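Local coordinates for conserved protein (Methanothermobacter thermautotrophicus, PDB 2WNY) that is of unknown function but, as a DUF54 family member encoded in the archaeal exosome superoperon, probably binds RNA, at residues L93-D98 with I116-K121; D6-I11 with R63-F68; L15-T20 with T53-R58. The protein carries 1 engineered substitution. All blocks are in the same frame, centred on the assembly; numbering follows the deposited sequence.

Contact 1: L93-D98 with I116-K121; sequences LFLRLD and IHLKIK
Strands 93-98 and 116-121 pair as neighbours in the six-stranded antiparallel sheet of this alpha+beta fold, their short axes 4.7 Å apart at 161°. Three hydrogen-bonded pairs, Leu93 with Ile120, Leu95 with Leu118 and Leu97 with Ile116, each exchange two backbone bonds. The shortest runs from Leu118 N to Leu95 O at 2.7 Å, within the carbonyl plane.

All six side chains share one buried face: Phe68, Phe72 and Phe76 of helix 62-76 pack on Leu93, Leu95, Leu118 and Ile120, while Ile116 meets Leu15 and Leu97 meets Val33. Leu93 holds CG anti to the backbone N (chi1 166°) and runs side by side with Ile120, Leu93 CD2 4.1 Å from Ile120 CD1. Leu97 instead has CG beside its backbone N and crosses Leu118 obliquely; the CD1 methyls of Leu97 and Leu118 meet at 4.0 Å.

The more exposed face differs. The ring of Phe94 lies alongside the aliphatic part of Lys119, with Phe94 CE1 3.5 Å from Lys119 CG, before bends at chi3 and chi4 lead the ammonium end away. Arg96 and His117 also point the same way. The Arg96 chain is extended from CG to NE, and its guanidinium takes the imidazole over one face, the planes 47° apart; the closest approach is Arg96 NE to His117 CD2, 3.6 Å.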
loop_
_atom_site.group_PDB
_atom_site.type_symbol
_atom_site.label_atom_id
_atom_site.label_comp_id
_atom_site.label_asym_id
_atom_site.label_seq_id
_atom_site.Cartn_x
_atom_site.Cartn_y
_atom_site.Cartn_z
ATOM N N LEU A 93 -1.735 -8.595 -2.968
ATOM C CA LEU A 93 -2.512 -7.533 -3.587
ATOM C C LEU A 93 -1.598 -6.331 -3.739
ATOM O O LEU A 93 -1.088 -5.800 -2.738
ATOM C CB LEU A 93 -3.724 -7.155 -2.722
ATOM C CG LEU A 93 -4.472 -5.846 -3.042
ATOM C CD1 LEU A 93 -5.034 -5.837 -4.476
ATOM C CD2 LEU A 93 -5.597 -5.609 -2.044
ATOM N N PHE A 94 -1.403 -5.894 -4.983
ATOM C CA PHE A 94 -0.572 -4.718 -5.247
ATOM C C PHE A 94 -1.448 -3.511 -5.477
ATOM O O PHE A 94 -2.253 -3.473 -6.425
ATOM C CB PHE A 94 0.298 -4.933 -6.468
ATOM C CG PHE A 94 1.400 -5.913 -6.258
ATOM C CD1 PHE A 94 2.680 -5.476 -5.925
ATOM C CD2 PHE A 94 1.174 -7.277 -6.405
ATOM C CE1 PHE A 94 3.720 -6.392 -5.741
ATOM C CE2 PHE A 94 2.213 -8.199 -6.228
ATOM C CZ PHE A 94 3.482 -7.757 -5.902
ATOM N N LEU A 95 -1.283 -2.525 -4.607
ATOM C CA LEU A 95 -2.129 -1.345 -4.609
ATOM C C LEU A 95 -1.258 -0.103 -4.589
ATOM O O LEU A 95 -0.407 0.061 -3.705
ATOM C CB LEU A 95 -3.050 -1.373 -3.386
ATOM C CG LEU A 95 -3.991 -0.184 -3.223
ATOM C CD1 LEU A 95 -4.929 -0.052 -4.437
ATOM C CD2 LEU A 95 -4.768 -0.330 -1.919
ATOM N N ARG A 96 -1.471 0.754 -5.581
ATOM C CA ARG A 96 -0.781 2.037 -5.667
ATOM C C ARG A 96 -1.770 3.154 -5.386
ATOM O O ARG A 96 -2.856 3.199 -5.976
ATOM C CB ARG A 96 -0.212 2.242 -7.063
ATOM C CG ARG A 96 0.662 1.140 -7.569
ATOM C CD ARG A 96 1.273 1.503 -8.900
ATOM N NE ARG A 96 2.025 0.374 -9.436
ATOM C CZ ARG A 96 2.874 0.445 -10.456
ATOM N NH1 ARG A 96 3.085 1.597 -11.075
ATOM N NH2 ARG A 96 3.511 -0.645 -10.860
ATOM N N LEU A 97 -1.370 4.080 -4.524
ATOM C CA LEU A 97 -2.233 5.197 -4.151
ATOM C C LEU A 97 -1.531 6.503 -4.484
ATOM O O LEU A 97 -0.293 6.622 -4.319
ATOM C CB LEU A 97 -2.576 5.130 -2.657
ATOM C CG LEU A 97 -3.361 3.908 -2.125
ATOM C CD1 LEU A 97 -3.301 3.832 -0.592
ATOM C CD2 LEU A 97 -4.815 3.899 -2.598
ATOM N N ASP A 98 -2.315 7.463 -4.970
ATOM C CA ASP A 98 -1.796 8.775 -5.332
ATOM C C ASP A 98 -1.141 9.436 -4.123
ATOM O O ASP A 98 -1.736 9.528 -3.056
ATOM C CB ASP A 98 -2.893 9.683 -5.899
ATOM C CG ASP A 98 -2.327 10.963 -6.489
ATOM O OD1 ASP A 98 -2.097 10.994 -7.703
ATOM O OD2 ASP A 98 -2.044 11.911 -5.733
ATOM N N ILE A 116 2.327 5.827 -3.776
ATOM C CA ILE A 116 2.679 5.030 -2.626
ATOM C C ILE A 116 2.377 3.583 -3.027
ATOM O O ILE A 116 1.222 3.240 -3.283
ATOM C CB ILE A 116 1.850 5.444 -1.405
ATOM C CG1 ILE A 116 2.014 6.959 -1.162
ATOM C CG2 ILE A 116 2.279 4.625 -0.166
ATOM C CD1 ILE A 116 1.437 7.457 0.142
ATOM N N HIS A 117 3.413 2.749 -3.131
ATOM C CA HIS A 117 3.197 1.389 -3.623
ATOM C C HIS A 117 3.041 0.485 -2.407
ATOM O O HIS A 117 3.935 0.436 -1.561
ATOM C CB HIS A 117 4.386 0.882 -4.449
ATOM C CG HIS A 117 4.624 1.627 -5.732
ATOM N ND1 HIS A 117 5.027 2.947 -5.773
ATOM C CD2 HIS A 117 4.582 1.210 -7.024
ATOM C CE1 HIS A 117 5.177 3.324 -7.032
ATOM N NE2 HIS A 117 4.913 2.290 -7.810
ATOM N N LEU A 118 1.929 -0.230 -2.333
ATOM C CA LEU A 118 1.751 -1.254 -1.300
ATOM C C LEU A 118 1.746 -2.658 -1.901
ATOM O O LEU A 118 1.080 -2.923 -2.924
ATOM C CB LEU A 118 0.464 -1.010 -0.527
ATOM C CG LEU A 118 0.213 0.436 -0.085
ATOM C CD1 LEU A 118 -1.208 0.574 0.423
ATOM C CD2 LEU A 118 1.202 0.867 0.969
ATOM N N LYS A 119 2.537 -3.538 -1.307
ATOM C CA LYS A 119 2.461 -4.959 -1.624
ATOM C C LYS A 119 1.848 -5.609 -0.390
ATOM O O LYS A 119 2.505 -5.758 0.651
ATOM C CB LYS A 119 3.839 -5.534 -1.942
ATOM C CG LYS A 119 3.831 -7.031 -2.256
ATOM C CD LYS A 119 5.213 -7.555 -2.637
ATOM C CE LYS A 119 6.017 -8.033 -1.423
ATOM N NZ LYS A 119 5.356 -9.161 -0.691
ATOM N N ILE A 120 0.577 -5.953 -0.495
ATOM C CA ILE A 120 -0.169 -6.478 0.643
ATOM C C ILE A 120 -0.258 -8.021 0.594
ATOM O O ILE A 120 -0.926 -8.590 -0.286
ATOM C CB ILE A 120 -1.592 -5.872 0.712
ATOM C CG1 ILE A 120 -1.552 -4.340 0.746
ATOM C CG2 ILE A 120 -2.346 -6.408 1.977
ATOM C CD1 ILE A 120 -2.922 -3.667 0.427
ATOM N N LYS A 121 0.406 -8.689 1.543
ATOM C CA LYS A 121 0.333 -10.154 1.642
ATOM C C LYS A 121 -0.987 -10.591 2.294
ATOM O O LYS A 121 -1.143 -10.578 3.519
ATOM C CB LYS A 121 1.547 -10.751 2.373
ATOM C CG LYS A 121 1.671 -12.294 2.207
ATOM C CD LYS A 121 2.948 -12.808 2.838
ATOM C CE LYS A 121 2.996 -14.327 2.826
ATOM N NZ LYS A 121 4.207 -14.802 3.538
#

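Contact 2: D6-I11 with R63-F68; sequences DMIHNI and RALREF
The chain of 6-11 turns a corner at His9, Asn10 and Ile11 continue in strand 8-17, and the segment faces one side of helix 63-68, with the nearest CA atoms, those of Asn10 and Leu65, 7.1 Å apart. No hydrogen bond crosses between the two segments; the contact is made by four apolar side chains and one backbone carbonyl.

Leu65 is the central element. Its CG stands anti to the carbonyl carbon (chi1 -70°), and its two methyls reach different partners. Leu65 CD2 touches both isoleucines from one side, 3.6 Å from Ile8 CD1 and 3.7 Å from Ile11 CG1, while Leu65 CD1 reaches the backbone at the corner, 3.4 Å from His9 O.

Ile11, with CG1 beside the backbone N, slides past Leu65 in the opposite direction and sets its terminal methyl on Phe68. Ile11 CD1 is 3.5 Å from the Phe68 ring centroid and 12° off the normal, a CH-pi contact over the middle of one face. Ile8 adopts the crowded position, CG1 between backbone N and carbonyl carbon (chi1 62°), and its CD1 also approaches Phe68, 4.0 Å from CD2.

Around this cluster, Leu59 of strand 51-59 adds to the packing on Leu65, Met69 of the same helix touches Ile8, and Phe68 continues onto Leu118 and Ile120 of strand 115-122, so the start of helix 62-76 rests on three neighbouring strands.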
loop_
_atom_site.group_PDB
_atom_site.type_symbol
_atom_site.label_atom_id
_atom_site.label_comp_id
_atom_site.label_asym_id
_atom_site.label_seq_id
_atom_site.Cartn_x
_atom_site.Cartn_y
_atom_site.Cartn_z
ATOM N N ASP A 6 -6.530 -13.348 10.311
ATOM C CA ASP A 6 -5.398 -12.464 10.139
ATOM C C ASP A 6 -5.669 -11.413 9.057
ATOM O O ASP A 6 -5.212 -10.276 9.179
ATOM C CB ASP A 6 -4.121 -13.271 9.859
ATOM C CG ASP A 6 -3.522 -13.895 11.135
ATOM O OD1 ASP A 6 -4.080 -13.707 12.258
ATOM O OD2 ASP A 6 -2.471 -14.571 11.011
ATOM N N MET A 7 -6.432 -11.799 8.030
ATOM C CA MET A 7 -6.815 -10.936 6.883
ATOM C C MET A 7 -5.625 -10.646 5.982
ATOM O O MET A 7 -5.671 -10.928 4.776
ATOM C CB MET A 7 -7.449 -9.606 7.314
ATOM C CG MET A 7 -8.677 -9.750 8.180
ATOM S SD MET A 7 -9.562 -8.169 8.236
ATOM C CE MET A 7 -10.943 -8.653 9.283
ATOM N N ILE A 8 -4.583 -10.062 6.569
ATOM C CA ILE A 8 -3.337 -9.803 5.857
ATOM C C ILE A 8 -2.159 -10.177 6.764
ATOM O O ILE A 8 -2.223 -10.046 7.996
ATOM C CB ILE A 8 -3.218 -8.323 5.345
ATOM C CG1 ILE A 8 -3.231 -7.325 6.516
ATOM C CG2 ILE A 8 -4.310 -8.015 4.359
ATOM C CD1 ILE A 8 -2.932 -5.887 6.118
ATOM N N HIS A 9 -1.098 -10.686 6.157
ATOM C CA HIS A 9 0.068 -11.141 6.933
ATOM C C HIS A 9 1.008 -9.989 7.230
ATOM O O HIS A 9 1.532 -9.827 8.344
ATOM C CB HIS A 9 0.783 -12.241 6.159
ATOM C CG HIS A 9 0.007 -13.516 6.097
ATOM N ND1 HIS A 9 -0.364 -14.209 7.229
ATOM C CD2 HIS A 9 -0.456 -14.232 5.047
ATOM C CE1 HIS A 9 -1.033 -15.294 6.879
ATOM N NE2 HIS A 9 -1.093 -15.337 5.559
ATOM N N ASN A 10 1.217 -9.174 6.206
ATOM C CA ASN A 10 2.143 -8.057 6.299
ATOM C C ASN A 10 1.873 -7.104 5.133
ATOM O O ASN A 10 1.146 -7.460 4.187
ATOM C CB ASN A 10 3.588 -8.574 6.304
ATOM C CG ASN A 10 3.991 -9.224 4.982
ATOM O OD1 ASN A 10 4.008 -8.567 3.948
ATOM N ND2 ASN A 10 4.321 -10.509 5.020
ATOM N N ILE A 11 2.439 -5.904 5.205
ATOM C CA ILE A 11 2.380 -4.958 4.084
ATOM C C ILE A 11 3.793 -4.453 3.837
ATOM O O ILE A 11 4.459 -3.982 4.785
ATOM C CB ILE A 11 1.515 -3.718 4.406
ATOM C CG1 ILE A 11 0.118 -4.132 4.865
ATOM C CG2 ILE A 11 1.421 -2.804 3.168
ATOM C CD1 ILE A 11 -0.832 -2.972 5.088
ATOM N N ARG A 63 -1.227 -4.078 15.478
ATOM C CA ARG A 63 -1.997 -2.836 15.620
ATOM C C ARG A 63 -2.051 -2.022 14.325
ATOM O O ARG A 63 -3.118 -1.545 13.932
ATOM C CB ARG A 63 -1.497 -1.997 16.814
ATOM C CG ARG A 63 -1.659 -2.761 18.152
ATOM C CD ARG A 63 -1.827 -1.854 19.359
ATOM N NE ARG A 63 -0.574 -1.200 19.733
ATOM C CZ ARG A 63 0.170 -1.529 20.787
ATOM N NH1 ARG A 63 -0.196 -2.515 21.597
ATOM N NH2 ARG A 63 1.288 -0.860 21.040
ATOM N N ALA A 64 -0.922 -1.891 13.639
ATOM C CA ALA A 64 -0.917 -1.183 12.358
ATOM C C ALA A 64 -1.679 -1.941 11.257
ATOM O O ALA A 64 -2.385 -1.318 10.445
ATOM C CB ALA A 64 0.504 -0.878 11.922
ATOM N N LEU A 65 -1.536 -3.271 11.220
ATOM C CA LEU A 65 -2.193 -4.054 10.176
ATOM C C LEU A 65 -3.694 -3.981 10.334
ATOM O O LEU A 65 -4.433 -3.911 9.351
ATOM C CB LEU A 65 -1.747 -5.517 10.193
ATOM C CG LEU A 65 -0.308 -5.818 9.749
ATOM C CD1 LEU A 65 -0.018 -7.301 9.920
ATOM C CD2 LEU A 65 -0.100 -5.388 8.329
ATOM N N ARG A 66 -4.147 -3.998 11.579
ATOM C CA ARG A 66 -5.575 -4.015 11.815
ATOM C C ARG A 66 -6.184 -2.658 11.522
ATOM O O ARG A 66 -7.266 -2.579 10.931
ATOM C CB ARG A 66 -5.899 -4.544 13.216
ATOM C CG ARG A 66 -5.590 -6.057 13.334
ATOM C CD ARG A 66 -5.979 -6.615 14.696
ATOM N NE ARG A 66 -7.398 -6.954 14.780
ATOM C CZ ARG A 66 -8.255 -6.399 15.633
ATOM N NH1 ARG A 66 -7.848 -5.472 16.494
ATOM N NH2 ARG A 66 -9.522 -6.781 15.631
ATOM N N GLU A 67 -5.504 -1.590 11.938
ATOM C CA GLU A 67 -5.944 -0.230 11.619
ATOM C C GLU A 67 -5.986 0.014 10.105
ATOM O O GLU A 67 -6.884 0.698 9.571
ATOM C CB GLU A 67 -5.009 0.811 12.267
ATOM C CG GLU A 67 -5.393 2.253 11.915
ATOM C CD GLU A 67 -4.801 3.300 12.854
ATOM O OE1 GLU A 67 -4.140 2.939 13.852
ATOM O OE2 GLU A 67 -5.016 4.498 12.600
ATOM N N PHE A 68 -4.995 -0.520 9.408
ATOM C CA PHE A 68 -4.972 -0.421 7.962
ATOM C C PHE A 68 -6.205 -1.117 7.336
ATOM O O PHE A 68 -6.863 -0.560 6.451
ATOM C CB PHE A 68 -3.706 -1.041 7.410
ATOM C CG PHE A 68 -3.675 -1.079 5.905
ATOM C CD1 PHE A 68 -3.157 -0.010 5.183
ATOM C CD2 PHE A 68 -4.216 -2.167 5.213
ATOM C CE1 PHE A 68 -3.139 -0.034 3.774
ATOM C CE2 PHE A 68 -4.198 -2.213 3.808
ATOM C CZ PHE A 68 -3.676 -1.143 3.088
#

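Contact 3: L15-T20 with T53-R58; sequences LMVYGT and TVLRGR
Four backbone hydrogen bonds hold strand 15-17 to strand 53-58, two in each of the hydrogen-bonded pairs Leu15 with Leu55 and Val17 with Thr53. The straightest is Leu55 N to Leu15 O, 2.8 Å with 167° at the hydrogen, arriving nearly along the C=O axis. At the other pair, Val17 N reaches Thr53 O at 2.8 Å, and the return bond from Thr53 N to Val17 O is longer, 3.1 Å, although it lies on a carbonyl lone pair. The segments are antiparallel with their axes at 149°.

On the face carrying Leu15, Val17 and Leu55, the side chains interlock obliquely. Leu15 takes the crowded position, CG between the backbone N and the carbonyl carbon (chi1 72°), and CD2 bends back to within 3.8 Å of Leu55 CB. Val17 places CG2 beside its backbone N, where it meets Leu55 CD1 at 3.6 Å. Helix 23-30 packs on this face, Val26 touching all three residues. Across the sheet, Met16 and Val54 lie side by side, with Met16 CE 3.9 Å from Val54 CG2 at the end of a bent thioether chain.

Polar atoms of the backbone thus bond to one another, while aliphatic groups of both strands pack against the helix: the pairing appears to depend on main-chain bonding and hydrophobic burial, without any salt bridge between the segments.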
loop_
_atom_site.group_PDB
_atom_site.type_symbol
_atom_site.label_atom_id
_atom_site.label_comp_id
_atom_site.label_asym_id
_atom_site.label_seq_id
_atom_site.Cartn_x
_atom_site.Cartn_y
_atom_site.Cartn_z
ATOM N N LEU A 15 7.827 4.301 -1.404
ATOM C CA LEU A 15 7.498 5.602 -2.065
ATOM C C LEU A 15 8.757 6.417 -2.211
ATOM O O LEU A 15 9.798 6.074 -1.625
ATOM C CB LEU A 15 6.344 6.378 -1.407
ATOM C CG LEU A 15 6.487 7.068 -0.050
ATOM C CD1 LEU A 15 5.297 7.987 0.153
ATOM C CD2 LEU A 15 6.619 6.056 1.085
ATOM N N MET A 16 8.689 7.439 -3.058
ATOM C CA MET A 16 9.885 8.123 -3.490
ATOM C C MET A 16 9.857 9.566 -3.075
ATOM O O MET A 16 8.784 10.176 -2.956
ATOM C CB MET A 16 10.042 8.004 -5.012
ATOM C CG MET A 16 9.147 6.926 -5.579
ATOM S SD MET A 16 9.904 5.931 -6.834
ATOM C CE MET A 16 10.361 4.537 -5.816
ATOM N N VAL A 17 11.049 10.100 -2.842
ATOM C CA VAL A 17 11.194 11.521 -2.549
ATOM C C VAL A 17 12.102 12.096 -3.628
ATOM O O VAL A 17 13.302 11.768 -3.678
ATOM C CB VAL A 17 11.836 11.783 -1.180
ATOM C CG1 VAL A 17 11.860 13.290 -0.881
ATOM C CG2 VAL A 17 11.096 11.027 -0.059
ATOM N N TYR A 18 11.531 12.962 -4.457
ATOM C CA TYR A 18 12.293 13.631 -5.501
ATOM C C TYR A 18 12.990 14.876 -4.924
ATOM O O TYR A 18 12.741 15.282 -3.778
ATOM C CB TYR A 18 11.406 13.933 -6.715
ATOM C CG TYR A 18 11.086 12.668 -7.484
ATOM C CD1 TYR A 18 11.874 12.265 -8.562
ATOM C CD2 TYR A 18 10.029 11.841 -7.095
ATOM C CE1 TYR A 18 11.618 11.085 -9.242
ATOM C CE2 TYR A 18 9.766 10.648 -7.766
ATOM C CZ TYR A 18 10.559 10.277 -8.827
ATOM O OH TYR A 18 10.312 9.108 -9.478
ATOM N N GLY A 19 13.881 15.451 -5.716
ATOM C CA GLY A 19 14.732 16.547 -5.240
ATOM C C GLY A 19 13.938 17.747 -4.754
ATOM O O GLY A 19 14.313 18.353 -3.771
ATOM N N THR A 20 12.839 18.101 -5.425
ATOM C CA THR A 20 12.057 19.258 -4.989
ATOM C C THR A 20 11.104 18.944 -3.841
ATOM O O THR A 20 10.472 19.847 -3.313
ATOM C CB THR A 20 11.195 19.834 -6.111
ATOM O OG1 THR A 20 10.263 18.827 -6.556
ATOM C CG2 THR A 20 12.098 20.318 -7.254
ATOM N N THR A 53 15.260 9.589 -2.826
ATOM C CA THR A 53 15.327 8.737 -1.671
ATOM C C THR A 53 14.140 7.812 -1.812
ATOM O O THR A 53 13.025 8.262 -2.046
ATOM C CB THR A 53 15.197 9.517 -0.356
ATOM O OG1 THR A 53 16.296 10.410 -0.248
ATOM C CG2 THR A 53 15.259 8.558 0.831
ATOM N N VAL A 54 14.390 6.515 -1.696
ATOM C CA VAL A 54 13.283 5.558 -1.589
ATOM C C VAL A 54 12.999 5.350 -0.112
ATOM O O VAL A 54 13.920 5.085 0.665
ATOM C CB VAL A 54 13.634 4.200 -2.265
ATOM C CG1 VAL A 54 12.643 3.116 -1.863
ATOM C CG2 VAL A 54 13.638 4.366 -3.759
ATOM N N LEU A 55 11.733 5.497 0.265
ATOM C CA LEU A 55 11.279 5.164 1.612
ATOM C C LEU A 55 10.573 3.827 1.541
ATOM O O LEU A 55 9.546 3.710 0.879
ATOM C CB LEU A 55 10.309 6.241 2.132
ATOM C CG LEU A 55 10.919 7.652 2.148
ATOM C CD1 LEU A 55 9.800 8.710 2.355
ATOM C CD2 LEU A 55 12.013 7.790 3.223
ATOM N N ARG A 56 11.142 2.831 2.203
ATOM C CA ARG A 56 10.643 1.462 2.178
ATOM C C ARG A 56 10.401 0.910 3.586
ATOM O O ARG A 56 11.064 1.295 4.547
ATOM C CB ARG A 56 11.688 0.557 1.533
ATOM C CG ARG A 56 11.661 0.455 0.054
ATOM C CD ARG A 56 12.684 -0.614 -0.380
ATOM N NE ARG A 56 13.396 -0.242 -1.604
ATOM C CZ ARG A 56 13.089 -0.662 -2.831
ATOM N NH1 ARG A 56 12.067 -1.489 -3.030
ATOM N NH2 ARG A 56 13.810 -0.246 -3.864
ATOM N N GLY A 57 9.482 -0.040 3.692
ATOM C CA GLY A 57 9.275 -0.743 4.948
ATOM C C GLY A 57 8.515 -2.018 4.688
ATOM O O GLY A 57 7.890 -2.195 3.625
ATOM N N ARG A 58 8.631 -2.927 5.641
ATOM C CA ARG A 58 7.779 -4.102 5.723
ATOM C C ARG A 58 7.199 -4.071 7.123
ATOM O O ARG A 58 7.926 -4.075 8.142
ATOM C CB ARG A 58 8.551 -5.388 5.430
ATOM C CG ARG A 58 7.648 -6.591 5.144
ATOM C CD ARG A 58 8.481 -7.851 5.069
ATOM N NE ARG A 58 7.780 -9.048 5.547
ATOM C CZ ARG A 58 7.341 -9.242 6.796
ATOM N NH1 ARG A 58 7.480 -8.304 7.732
ATOM N NH2 ARG A 58 6.737 -10.384 7.109
#

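All three contacts belong to one antiparallel sheet, in which strands 51-59, 8-17, 115-122 and 92-98 are successive neighbours. Contacts 1 and 3 are strand pairings whose centres lie 14 Å apart; contact 2, 13 Å from contact 1 and 22 Å from contact 3, brings helix 62-76 onto the sheet. Strand 8-17 serves both contacts 2 and 3 and bonds to strand 115-122 of contact 1, where Leu15 CD1 packs on Ile116 CG1 at 3.7 Å. Along the chain, contact 3 is nested within the loop closed by contact 2, and contact 1 follows. The N-terminal strand is therefore central, joining early and late parts of this probable RNA-binding fold.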